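PDB 6OTV: putative isomerase YbhH from Escherichia coli, which is of unknown precise function but probably acts as an isomerase, being a PrpF-family protein related to the diaminopimelate epimerases. Local coordinates for residues A[103-108]-A[139-144]; A[64-69]-A[120-125]; A[18-23]-A[107-112]; A[4-9]-A[48-53]; A[75-80]-A[94-99]. All coordinates share one frame; numbering follows the deposited sequence.

Interaction 1: A[103-108]-A[139-144]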
# COMPACT_ATOMS: atom_id res chain seq x y z
N PHE A 103 1.46 19.80 3.96
CA PHE A 103 2.40 20.06 5.05
C PHE A 103 3.66 19.23 4.88
O PHE A 103 4.77 19.72 5.14
CB PHE A 103 1.73 19.78 6.39
CG PHE A 103 2.62 20.03 7.58
CD1 PHE A 103 2.75 21.30 8.11
CD2 PHE A 103 3.32 18.99 8.16
CE1 PHE A 103 3.56 21.53 9.21
CE2 PHE A 103 4.14 19.21 9.26
CZ PHE A 103 4.26 20.49 9.78
N ALA A 104 3.52 17.97 4.45
CA ALA A 104 4.69 17.12 4.28
C ALA A 104 5.59 17.63 3.17
O ALA A 104 6.82 17.55 3.28
CB ALA A 104 4.25 15.68 3.99
N ILE A 105 5.01 18.18 2.11
CA ILE A 105 5.81 18.70 1.01
C ILE A 105 6.53 19.98 1.42
O ILE A 105 7.72 20.16 1.14
CB ILE A 105 4.93 18.93 -0.24
CG1 ILE A 105 4.32 17.60 -0.70
CG2 ILE A 105 5.74 19.56 -1.36
CD1 ILE A 105 3.17 17.75 -1.67
N GLU A 106 5.83 20.89 2.11
CA GLU A 106 6.46 22.14 2.52
C GLU A 106 7.58 21.92 3.54
O GLU A 106 8.47 22.77 3.64
CB GLU A 106 5.42 23.10 3.10
CG GLU A 106 4.41 23.61 2.08
CD GLU A 106 3.71 24.87 2.55
OE1 GLU A 106 4.39 25.89 2.73
OE2 GLU A 106 2.47 24.83 2.74
N ASN A 107 7.55 20.82 4.29
CA ASN A 107 8.56 20.54 5.31
C ASN A 107 9.56 19.48 4.87
O ASN A 107 10.27 18.92 5.71
CB ASN A 107 7.88 20.13 6.62
CG ASN A 107 7.11 21.28 7.26
OD1 ASN A 107 7.66 22.04 8.05
ND2 ASN A 107 5.83 21.40 6.91
N GLY A 108 9.64 19.19 3.57
CA GLY A 108 10.67 18.32 3.05
C GLY A 108 10.56 16.86 3.42
O GLY A 108 11.56 16.14 3.35
N GLY A 139 6.28 22.04 -8.89
CA GLY A 139 6.84 21.53 -7.65
C GLY A 139 6.59 22.38 -6.42
O GLY A 139 7.27 22.18 -5.41
N VAL A 140 5.64 23.30 -6.47
CA VAL A 140 5.33 24.19 -5.36
C VAL A 140 3.87 23.98 -4.97
O VAL A 140 2.98 24.03 -5.83
CB VAL A 140 5.60 25.66 -5.71
CG1 VAL A 140 5.19 26.57 -4.55
CG2 VAL A 140 7.06 25.86 -6.07
N VAL A 141 3.63 23.76 -3.67
CA VAL A 141 2.27 23.54 -3.18
C VAL A 141 1.42 24.76 -3.52
O VAL A 141 1.81 25.90 -3.28
CB VAL A 141 2.29 23.26 -1.67
CG1 VAL A 141 0.88 23.31 -1.10
CG2 VAL A 141 2.94 21.92 -1.40
N GLU A 142 0.24 24.50 -4.08
CA GLU A 142 -0.70 25.54 -4.47
C GLU A 142 -1.94 25.43 -3.60
O GLU A 142 -2.56 24.37 -3.53
CB GLU A 142 -1.07 25.42 -5.95
CG GLU A 142 -2.10 26.43 -6.41
CD GLU A 142 -1.57 27.85 -6.37
OE1 GLU A 142 -0.80 28.22 -7.28
OE2 GLU A 142 -1.92 28.58 -5.42
N TYR A 143 -2.29 26.53 -2.94
CA TYR A 143 -3.50 26.58 -2.12
C TYR A 143 -4.65 27.30 -2.81
O TYR A 143 -5.81 27.05 -2.45
CB TYR A 143 -3.21 27.27 -0.78
CG TYR A 143 -2.26 26.47 0.09
CD1 TYR A 143 -2.66 25.26 0.65
CD2 TYR A 143 -0.97 26.92 0.34
CE1 TYR A 143 -1.80 24.53 1.44
CE2 TYR A 143 -0.10 26.19 1.13
CZ TYR A 143 -0.53 25.00 1.68
OH TYR A 143 0.33 24.27 2.47
N GLU A 144 -4.37 28.17 -3.78
CA GLU A 144 -5.42 28.84 -4.53
C GLU A 144 -6.05 27.88 -5.54
O GLU A 144 -5.39 26.99 -6.08
CB GLU A 144 -4.86 30.06 -5.26
CG GLU A 144 -4.19 31.08 -4.35
CD GLU A 144 -3.78 32.34 -5.08
OE1 GLU A 144 -3.82 32.35 -6.33
OE2 GLU A 144 -3.44 33.34 -4.40

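Interaction 2: A[64-69]-A[120-125]. With EDO (1,2-ethanediol), chain L.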
# COMPACT_ATOMS: atom_id res chain seq x y z
N SER A 64 5.15 12.90 10.43
CA SER A 64 6.52 12.43 10.40
C SER A 64 6.69 11.51 9.20
O SER A 64 5.71 11.07 8.59
CB SER A 64 6.89 11.68 11.69
OG SER A 64 6.26 10.42 11.73
N ARG A 65 7.94 11.24 8.86
CA ARG A 65 8.22 10.21 7.86
C ARG A 65 7.71 8.87 8.36
O ARG A 65 7.84 8.53 9.54
CB ARG A 65 9.72 10.14 7.56
CG ARG A 65 10.24 11.31 6.74
CD ARG A 65 11.69 11.11 6.35
NE ARG A 65 12.19 12.20 5.52
CZ ARG A 65 12.72 13.33 5.99
NH1 ARG A 65 12.82 13.52 7.30
NH2 ARG A 65 13.14 14.27 5.16
N SER A 66 7.12 8.10 7.45
CA SER A 66 6.41 6.89 7.86
C SER A 66 7.36 5.81 8.33
O SER A 66 8.41 5.56 7.72
CB SER A 66 5.55 6.36 6.72
OG SER A 66 4.89 5.17 7.13
N SER A 67 6.99 5.14 9.42
CA SER A 67 7.68 3.94 9.87
C SER A 67 7.31 2.72 9.04
O SER A 67 8.00 1.70 9.14
CB SER A 67 7.35 3.67 11.34
OG SER A 67 7.47 4.84 12.12
N ASP A 68 6.26 2.80 8.24
CA ASP A 68 5.77 1.72 7.40
C ASP A 68 6.33 1.88 6.00
O ASP A 68 6.25 2.97 5.42
CB ASP A 68 4.24 1.72 7.36
CG ASP A 68 3.67 0.46 6.75
OD1 ASP A 68 4.01 0.14 5.59
OD2 ASP A 68 2.86 -0.22 7.42
N PRO A 69 6.92 0.83 5.42
CA PRO A 69 7.48 0.95 4.06
C PRO A 69 6.45 1.21 2.98
O PRO A 69 6.82 1.61 1.87
CB PRO A 69 8.19 -0.39 3.85
CG PRO A 69 7.50 -1.33 4.79
CD PRO A 69 7.13 -0.51 5.99
N ARG A 120 1.53 9.28 0.08
CA ARG A 120 0.97 8.10 0.74
C ARG A 120 0.99 8.32 2.25
O ARG A 120 2.05 8.43 2.86
CB ARG A 120 1.76 6.85 0.36
CG ARG A 120 1.51 6.39 -1.06
CD ARG A 120 0.33 5.45 -1.11
NE ARG A 120 -0.17 5.27 -2.46
CZ ARG A 120 -0.71 4.14 -2.91
NH1 ARG A 120 -0.80 3.09 -2.11
NH2 ARG A 120 -1.14 4.06 -4.16
N ILE A 121 -0.20 8.38 2.85
CA ILE A 121 -0.36 8.73 4.25
C ILE A 121 -0.86 7.51 5.01
O ILE A 121 -1.81 6.84 4.58
CB ILE A 121 -1.34 9.91 4.42
CG1 ILE A 121 -0.82 11.14 3.69
CG2 ILE A 121 -1.58 10.20 5.90
CD1 ILE A 121 -1.84 12.26 3.57
N ARG A 122 -0.22 7.22 6.14
CA ARG A 122 -0.70 6.21 7.07
C ARG A 122 -1.21 6.91 8.32
O ARG A 122 -0.45 7.61 9.00
CB ARG A 122 0.40 5.21 7.43
CG ARG A 122 0.08 4.34 8.63
CD ARG A 122 1.23 3.39 8.94
NE ARG A 122 1.19 2.90 10.31
CZ ARG A 122 2.05 3.25 11.26
NH1 ARG A 122 3.04 4.08 10.98
NH2 ARG A 122 1.94 2.75 12.48
N ASN A 123 -2.50 6.75 8.61
CA ASN A 123 -3.08 7.30 9.84
C ASN A 123 -2.74 6.37 10.99
O ASN A 123 -3.22 5.23 11.05
CB ASN A 123 -4.58 7.48 9.70
CG ASN A 123 -5.24 7.84 11.02
OD1 ASN A 123 -5.98 7.05 11.60
ND2 ASN A 123 -4.94 9.04 11.53
N VAL A 124 -1.90 6.85 11.92
CA VAL A 124 -1.44 6.03 13.04
C VAL A 124 -2.60 5.64 13.94
O VAL A 124 -2.57 4.56 14.56
CB VAL A 124 -0.34 6.79 13.82
CG1 VAL A 124 0.17 5.95 14.98
CG2 VAL A 124 0.81 7.14 12.89
N ASN A 125 -3.63 6.48 14.03
CA ASN A 125 -4.74 6.20 14.94
C ASN A 125 -5.47 4.92 14.55
O ASN A 125 -5.83 4.11 15.41
CB ASN A 125 -5.72 7.38 14.96
CG ASN A 125 -5.02 8.70 15.21
OD1 ASN A 125 -4.38 9.26 14.32
ND2 ASN A 125 -5.17 9.22 16.42
C1 EDO L . 10.51 13.96 10.56
O1 EDO L . 10.00 12.64 10.31
C2 EDO L . 9.57 14.72 11.49
O2 EDO L . 9.43 14.01 12.72

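Interaction 3: A[18-23]-A[107-112]. With EDO (1,2-ethanediol), chain L.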
# COMPACT_ATOMS: atom_id res chain seq x y z
N PHE A 18 -0.40 21.86 12.99
CA PHE A 18 0.33 20.81 12.29
C PHE A 18 1.76 20.83 12.80
O PHE A 18 2.45 21.86 12.70
CB PHE A 18 0.25 21.00 10.78
CG PHE A 18 -1.07 20.59 10.18
CD1 PHE A 18 -2.21 21.34 10.41
CD2 PHE A 18 -1.17 19.45 9.40
CE1 PHE A 18 -3.43 20.96 9.87
CE2 PHE A 18 -2.39 19.06 8.85
CZ PHE A 18 -3.52 19.82 9.09
N LEU A 19 2.20 19.71 13.37
CA LEU A 19 3.47 19.62 14.07
C LEU A 19 4.29 18.46 13.52
O LEU A 19 3.74 17.45 13.07
CB LEU A 19 3.26 19.42 15.58
CG LEU A 19 2.38 20.45 16.29
CD1 LEU A 19 2.02 19.98 17.69
CD2 LEU A 19 3.08 21.80 16.34
N LEU A 20 5.61 18.62 13.56
CA LEU A 20 6.52 17.52 13.27
C LEU A 20 6.77 16.73 14.54
O LEU A 20 7.00 17.31 15.61
CB LEU A 20 7.84 18.05 12.71
CG LEU A 20 7.81 18.70 11.33
CD1 LEU A 20 9.13 19.38 11.04
CD2 LEU A 20 7.49 17.67 10.26
N ALA A 21 6.74 15.40 14.43
CA ALA A 21 6.94 14.55 15.59
C ALA A 21 8.32 14.75 16.22
O ALA A 21 8.49 14.46 17.41
CB ALA A 21 6.73 13.08 15.21
N GLU A 22 9.30 15.23 15.45
CA GLU A 22 10.61 15.53 16.00
C GLU A 22 10.52 16.47 17.19
O GLU A 22 11.29 16.35 18.15
CB GLU A 22 11.50 16.17 14.93
CG GLU A 22 12.15 15.23 13.96
CD GLU A 22 12.89 15.98 12.87
OE1 GLU A 22 12.72 17.22 12.79
OE2 GLU A 22 13.64 15.34 12.09
N HIS A 23 9.60 17.43 17.14
CA HIS A 23 9.55 18.52 18.10
C HIS A 23 8.73 18.20 19.34
O HIS A 23 8.47 19.10 20.14
CB HIS A 23 9.00 19.78 17.41
CG HIS A 23 9.83 20.23 16.25
ND1 HIS A 23 9.29 20.85 15.14
CD2 HIS A 23 11.16 20.15 16.03
CE1 HIS A 23 10.26 21.13 14.29
NE2 HIS A 23 11.41 20.72 14.80
N ASN A 107 7.55 20.82 4.29
CA ASN A 107 8.56 20.54 5.31
C ASN A 107 9.56 19.48 4.87
O ASN A 107 10.27 18.92 5.71
CB ASN A 107 7.88 20.13 6.62
CG ASN A 107 7.11 21.28 7.26
OD1 ASN A 107 7.66 22.04 8.05
ND2 ASN A 107 5.83 21.40 6.91
N GLY A 108 9.64 19.19 3.57
CA GLY A 108 10.67 18.32 3.05
C GLY A 108 10.56 16.86 3.42
O GLY A 108 11.56 16.14 3.35
N LEU A 109 9.38 16.39 3.82
CA LEU A 109 9.19 14.97 4.10
C LEU A 109 9.03 14.13 2.85
O LEU A 109 9.12 12.90 2.93
CB LEU A 109 7.98 14.77 5.01
CG LEU A 109 8.03 15.51 6.35
CD1 LEU A 109 6.78 15.22 7.16
CD2 LEU A 109 9.28 15.13 7.12
N ILE A 110 8.80 14.76 1.70
CA ILE A 110 8.67 14.05 0.43
C ILE A 110 8.95 15.04 -0.69
O ILE A 110 8.62 16.23 -0.59
CB ILE A 110 7.27 13.40 0.29
CG1 ILE A 110 7.13 12.68 -1.06
CG2 ILE A 110 6.16 14.43 0.48
CD1 ILE A 110 5.78 12.04 -1.27
N ALA A 111 9.57 14.55 -1.76
CA ALA A 111 9.88 15.40 -2.90
C ALA A 111 8.63 15.68 -3.71
O ALA A 111 7.77 14.80 -3.88
CB ALA A 111 10.94 14.74 -3.78
N ALA A 112 8.52 16.90 -4.22
CA ALA A 112 7.38 17.31 -5.02
C ALA A 112 7.58 16.93 -6.48
O ALA A 112 8.70 16.97 -7.00
CB ALA A 112 7.14 18.81 -4.90
C1 EDO L . 10.51 13.96 10.56
O1 EDO L . 10.00 12.64 10.31
C2 EDO L . 9.57 14.72 11.49
O2 EDO L . 9.43 14.01 12.72

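Interaction 4: A[4-9]-A[48-53]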
# COMPACT_ATOMS: atom_id res chain seq x y z
N ILE A 4 7.73 25.90 20.62
CA ILE A 4 7.75 24.81 19.65
C ILE A 4 7.36 25.34 18.27
O ILE A 4 6.43 26.15 18.16
CB ILE A 4 6.83 23.66 20.10
CG1 ILE A 4 6.85 22.52 19.09
CG2 ILE A 4 5.40 24.16 20.30
CD1 ILE A 4 6.03 21.32 19.52
N PRO A 5 8.06 24.94 17.21
CA PRO A 5 7.61 25.30 15.86
C PRO A 5 6.22 24.74 15.57
O PRO A 5 5.90 23.61 15.96
CB PRO A 5 8.67 24.68 14.94
CG PRO A 5 9.87 24.53 15.81
CD PRO A 5 9.35 24.24 17.19
N CYS A 6 5.41 25.52 14.88
CA CYS A 6 4.02 25.14 14.65
C CYS A 6 3.51 25.79 13.38
O CYS A 6 3.95 26.87 12.98
CB CYS A 6 3.15 25.53 15.85
SG CYS A 6 1.41 25.11 15.70
N VAL A 7 2.57 25.11 12.73
CA VAL A 7 1.89 25.60 11.54
C VAL A 7 0.39 25.39 11.74
O VAL A 7 -0.05 24.26 11.96
CB VAL A 7 2.36 24.88 10.26
CG1 VAL A 7 1.51 25.30 9.07
CG2 VAL A 7 3.83 25.17 9.98
N MET A 8 -0.38 26.47 11.68
CA MET A 8 -1.83 26.36 11.69
C MET A 8 -2.32 26.24 10.25
O MET A 8 -1.91 27.02 9.38
CB MET A 8 -2.49 27.56 12.36
CG MET A 8 -4.01 27.49 12.42
SD MET A 8 -4.75 28.99 13.12
CE MET A 8 -4.04 28.98 14.77
N MET A 9 -3.17 25.26 10.01
CA MET A 9 -3.79 25.08 8.71
C MET A 9 -5.27 24.83 8.88
O MET A 9 -5.70 24.21 9.87
CB MET A 9 -3.17 23.90 7.93
CG MET A 9 -1.67 23.98 7.73
SD MET A 9 -1.09 22.61 6.71
CE MET A 9 -1.76 23.07 5.11
N ASP A 48 -6.06 31.34 26.00
CA ASP A 48 -4.62 31.35 26.22
C ASP A 48 -3.88 30.42 25.27
O ASP A 48 -2.75 30.01 25.56
CB ASP A 48 -4.30 30.99 27.68
CG ASP A 48 -3.05 31.68 28.19
OD1 ASP A 48 -2.61 32.67 27.55
OD2 ASP A 48 -2.50 31.25 29.22
N GLY A 49 -4.49 30.07 24.14
CA GLY A 49 -3.83 29.25 23.14
C GLY A 49 -4.22 29.66 21.73
O GLY A 49 -4.81 30.72 21.54
N ILE A 50 -3.90 28.82 20.74
CA ILE A 50 -4.25 29.15 19.36
C ILE A 50 -5.56 28.53 18.92
O ILE A 50 -6.03 28.81 17.81
CB ILE A 50 -3.15 28.71 18.36
CG1 ILE A 50 -3.09 27.18 18.27
CG2 ILE A 50 -1.81 29.28 18.75
CD1 ILE A 50 -2.16 26.68 17.19
N GLY A 51 -6.17 27.69 19.75
CA GLY A 51 -7.43 27.08 19.38
C GLY A 51 -8.55 28.10 19.32
O GLY A 51 -8.48 29.19 19.89
N GLY A 52 -9.61 27.73 18.61
CA GLY A 52 -10.75 28.60 18.44
C GLY A 52 -11.88 28.39 19.43
O GLY A 52 -12.95 28.99 19.25
N GLY A 53 -11.69 27.57 20.46
CA GLY A 53 -12.73 27.32 21.44
C GLY A 53 -13.84 26.41 20.97
O GLY A 53 -14.87 26.31 21.64

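Interaction 5: A[75-80]-A[94-99]. With PO4 (phosphate ion), chain I.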
# COMPACT_ATOMS: atom_id res chain seq x y z
N TYR A 75 0.69 9.98 10.06
CA TYR A 75 -0.23 11.03 10.49
C TYR A 75 -0.92 10.57 11.77
O TYR A 75 -1.69 9.60 11.75
CB TYR A 75 -1.24 11.35 9.39
CG TYR A 75 -2.53 12.00 9.84
CD1 TYR A 75 -2.52 13.18 10.58
CD2 TYR A 75 -3.76 11.45 9.50
CE1 TYR A 75 -3.71 13.78 10.99
CE2 TYR A 75 -4.94 12.04 9.90
CZ TYR A 75 -4.91 13.20 10.64
OH TYR A 75 -6.10 13.79 11.03
N LEU A 76 -0.64 11.25 12.87
CA LEU A 76 -1.29 10.99 14.15
C LEU A 76 -2.20 12.16 14.48
O LEU A 76 -1.75 13.31 14.56
CB LEU A 76 -0.25 10.80 15.26
CG LEU A 76 -0.80 10.68 16.68
CD1 LEU A 76 -1.70 9.46 16.82
CD2 LEU A 76 0.34 10.63 17.70
N PHE A 77 -3.49 11.88 14.65
CA PHE A 77 -4.47 12.90 14.97
C PHE A 77 -4.73 12.93 16.47
O PHE A 77 -4.72 11.89 17.14
CB PHE A 77 -5.79 12.65 14.23
CG PHE A 77 -6.90 13.55 14.68
CD1 PHE A 77 -6.90 14.89 14.33
CD2 PHE A 77 -7.93 13.07 15.48
CE1 PHE A 77 -7.92 15.74 14.75
CE2 PHE A 77 -8.95 13.91 15.90
CZ PHE A 77 -8.95 15.24 15.54
N ALA A 78 -4.96 14.13 17.00
CA ALA A 78 -5.32 14.32 18.39
C ALA A 78 -6.41 15.38 18.49
O ALA A 78 -6.31 16.44 17.86
CB ALA A 78 -4.11 14.72 19.24
N GLN A 79 -7.44 15.09 19.27
CA GLN A 79 -8.49 16.05 19.59
C GLN A 79 -8.17 16.67 20.94
O GLN A 79 -8.07 15.96 21.95
CB GLN A 79 -9.87 15.37 19.61
CG GLN A 79 -11.04 16.32 19.87
CD GLN A 79 -11.37 17.19 18.67
OE1 GLN A 79 -11.37 16.72 17.53
NE2 GLN A 79 -11.65 18.46 18.91
N VAL A 80 -8.00 17.99 20.97
CA VAL A 80 -7.70 18.71 22.20
C VAL A 80 -9.01 19.26 22.73
O VAL A 80 -9.60 20.16 22.12
CB VAL A 80 -6.66 19.82 21.97
CG1 VAL A 80 -6.37 20.55 23.27
CG2 VAL A 80 -5.38 19.23 21.40
N GLY A 94 -10.77 13.08 8.97
CA GLY A 94 -10.56 13.17 7.53
C GLY A 94 -10.37 14.58 7.03
O GLY A 94 -9.77 14.78 5.97
N ASN A 95 -10.87 15.57 7.77
CA ASN A 95 -10.70 16.95 7.34
C ASN A 95 -9.29 17.45 7.63
O ASN A 95 -8.67 18.07 6.76
CB ASN A 95 -11.75 17.83 8.02
CG ASN A 95 -13.11 17.68 7.39
OD1 ASN A 95 -13.42 18.33 6.39
ND2 ASN A 95 -13.93 16.80 7.95
N MET A 96 -8.76 17.18 8.82
CA MET A 96 -7.37 17.51 9.09
C MET A 96 -6.44 16.74 8.16
O MET A 96 -5.36 17.23 7.81
CB MET A 96 -7.02 17.24 10.55
CG MET A 96 -7.68 18.19 11.53
SD MET A 96 -7.01 19.86 11.45
CE MET A 96 -5.49 19.66 12.38
N LEU A 97 -6.85 15.54 7.75
CA LEU A 97 -6.08 14.78 6.77
C LEU A 97 -5.84 15.58 5.50
O LEU A 97 -4.81 15.39 4.83
CB LEU A 97 -6.83 13.48 6.45
CG LEU A 97 -6.23 12.47 5.48
CD1 LEU A 97 -4.89 11.96 5.98
CD2 LEU A 97 -7.20 11.33 5.28
N SER A 98 -6.75 16.51 5.16
CA SER A 98 -6.61 17.30 3.94
C SER A 98 -5.33 18.12 3.93
O SER A 98 -4.81 18.43 2.85
CB SER A 98 -7.81 18.23 3.77
OG SER A 98 -9.01 17.57 4.12
N GLY A 99 -4.81 18.49 5.10
CA GLY A 99 -3.60 19.29 5.16
C GLY A 99 -2.30 18.52 5.25
O GLY A 99 -1.23 19.12 5.09
P PO4 I . -14.20 14.16 10.12
O1 PO4 I . -14.82 14.04 11.49
O2 PO4 I . -13.23 15.31 10.09
O3 PO4 I . -13.49 12.87 9.77
O4 PO4 I . -15.28 14.43 9.10

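Interaction 1: A[103-108]-A[139-144]
The last turn of helix 94-106 runs up against an irregular loop, with Glu-106 and Val-141 the closest pair at 7.2 Å between their CA atoms. Val-141 has the largest share of the contact and meets the helix through one methyl, CG2. It sits, as Val-141 CG2, 3.7 Å from Ile-105 CG2 and also meets the branching CB of that isoleucine. The same methyl lies 4.1 Å from Glu-106 CG, where the two side chains run at about a right angle. The other methyl, Val-141 CG1, rests 3.5 Å above one face of the Tyr-143 ring, toward its rim, so this valine packs on both helix and tyrosine. Glu-106 reaches toward the hydroxyl edge of Tyr-143 from the opposite direction, but the model brings the two groups implausibly close and their relation is doubtful. The firmer partner of the carboxylate is Lys-341, in a salt bridge to Glu-106 OE1. Just past the helix, Asn-107 turns back so that its ND2 lies over the centre of the Phe-103 ring and gives a nearly straight 2.7 Å bond to Phe-103 O. The helix ends in a Schellman motif, with Gly-108 at positive phi as its C-prime residue.

Interaction 2: A[64-69]-A[120-125]
Asp-68 and Arg-122 meet through their aliphatic parts, Asp-68 CB lying 3.8 Å from Arg-122 CD. The arginine leaves its strand with CG anti to the backbone N (chi1 167°) and stays extended as far as NE, which carries its head across to the 66-68 turn. There Ser-66 OG lies near the guanidinium plane, beyond the edge, at 4.4 Å from Arg-122 NH1, and Ser-67 CB comes obliquely at a similar range. Within its own segment, Arg-122 has Val-124 CG2 over one guanidinium face, toward its rim. No hydrogen bond joins the two segments directly. Asp-68 OD2 stands 4.6 Å from Arg-122 NE and well out of the guanidinium plane, so the two charges probably attract without any N-H aimed at the oxygen.

What fixes the groups lies one step out. Asp-74 bridges the two sides, taking a salt bridge from Arg-122 NH1 while also bonding Ser-66 OG and the backbone N of Ser-67; Asp-68, for its part, is paired with Arg-70. Ser-66 OG in turn accepts from Asp-68 N at 3.0 Å, closing an ST turn. One residue before the turn, Arg-65 N gives a nearly straight 2.9 Å bond to O1 of a bound 1,2-ethanediol, probably from the crystallisation liquor. The ensemble is the loop of a beta hairpin: the ST turn opens the 66-72 connection between strand 59-65 and antiparallel strand 73-80, and strand 116-123, parallel to the latter, lends its arginine to the hairpin end.

Interaction 3: A[18-23]-A[107-112]
At the end of strand 14-20, Leu-20 packs against Asn-107 and Leu-109, the residues either side of Gly-108 in the Schellman motif that ends helix 94-106. Leu-20 points at this helix end and divides its two methyls between these partners. CD2 meets Leu-109 CD1 at 4.0 Å, the two leucines sliding past each other in opposite directions, while Leu-20 CD1 lies 4.3 Å from Asn-107 OD1. With its nitrogen bonded to Phe-103 O, the amide keeps its oxygen on the leucine side. Phe-103 also backs Leu-20 from the helix, and Ile-63 of strand 59-65 supports Leu-109.

A 1,2-ethanediol, probably from the crystallisation liquor, spans the two leucines: its C2 is 3.8 Å from Leu-20 CD2, and its C1 is 3.8 Å from Leu-109 CD2. Its O2 takes a weak hydrogen bond from Glu-22 N, bent at the hydrogen to 129°, in the 3-10 turn that follows the strand. Between the segments themselves there is no hydrogen bond, so strand end and helix end are joined here by light apolar packing; the diol's polar ends bond Glu-22 N and Arg-65 N, while toward Leu-109 it offers only carbon contact.

Interaction 4: A[4-9]-A[48-53]
Ile-50 and Met-8 bury the most surface here, meeting tip to tip between a glycine-rich loop and strand 3-11. The methionine is extended from its backbone through SD and then bends at the last torsion (chi3 -62°), which brings CE round onto the isoleucine. That one methyl meets Ile-50 at several points: Ile-50 CB at 3.7 Å, Ile-50 CD1 at 3.8 Å, and the carbonyl oxygen Ile-50 O at 3.6 Å. Ile-50 has its CG1 between the backbone N and the carbonyl carbon (chi1 69°), and from there CD1 extends toward the strand.

Cys-6 supplies the third surface. It lies two residues before Met-8, on the same face of the strand, while Val-7 between them points away. Its SG is 4.2 Å from Ile-50 CD1, so the end of the isoleucine bridges the sulfur and the methionine methyl. Helix 28-39 covers Ile-50 further with Ile-38 and Met-39. From the neighbouring strand 14-20, Ala-17 and Leu-19 pack on Cys-6; Phe-343 of strand 332-344 packs on Met-8.

The loop has glycines at positions 49, 51, 52 and 53, and Ile-50 is the residue by which it touches the strand. No hydrogen bond or charge pair crosses the contact, so it rests on van der Waals contact, the methionine methyl touching both the isoleucine side chain and its carbonyl oxygen, a chemistry that sets no strict direction for the approach.

Interaction 5: A[75-80]-A[94-99]
Tyr-75 lies against Leu-97 and Met-96, two successive residues of the first turn of helix 94-106, and treats them differently. Its ring meets Leu-97 obliquely, CD1 of the leucine standing 3.7 Å from Tyr-75 CD2, whereas its hydroxyl end reaches across Met-96 at about a right angle, with Tyr-75 OH 3.6 Å from Met-96 CB. The hydroxyl is hydrogen-bonded to Cys-93 O, just ahead of the helix, which anchors the far end of the ring. Phe-77, two residues along the same face of the strand, points to the helix too. Met-96 CG comes obliquely to its phenyl ring, 4.1 Å from Phe-77 CE1. Both aromatic side chains leave the strand on the helix side, and with CG anti to the backbone N they extend across the gap.

The axes of the short segments 75-80 and 94-99 approach to 9.7 Å, their N-to-C directions 130° apart. This buried packing of a central helix on the strands curled round it is characteristic of the diaminopimelate epimerase fold. Ile-121 of strand 116-123 covers Leu-97, and Phe-18 of strand 14-20 covers Met-96.

At the head of the helix, a phosphate, probably from the crystallisation liquor, is held by Gly-94 N at 2.8 Å from its O3 and by Asn-95 ND2 at 2.7 Å from its O2, the latter bond almost straight. Asn-95 N adds a weak bond to the same O2. Ile-279 N of helix 279-290 also binds it; an anion at two helix N termini, just past Cys-93, is consistent with the active-site cleft of diaminopimelate epimerase relatives.

In the fold
From the N terminus, strand 3-11 is met first by the loop at 48-53, closing interaction 4 around helix 28-39. Strand 14-20 leaves from within that loop and is closed much later by 107-112, so interaction 3 crosses interaction 4. Interaction 2, from 64-69 to 120-125, crosses interaction 3 in turn. Interaction 5 is a short closure lying wholly inside the spans of both 2 and 3, and it seats the start of helix 94-106. The far end of that helix serves interaction 1, which crosses interaction 2 and shares Asn-107 and Gly-108 with interaction 3. The helix is thereby tied at both ends to the strands and loops around it.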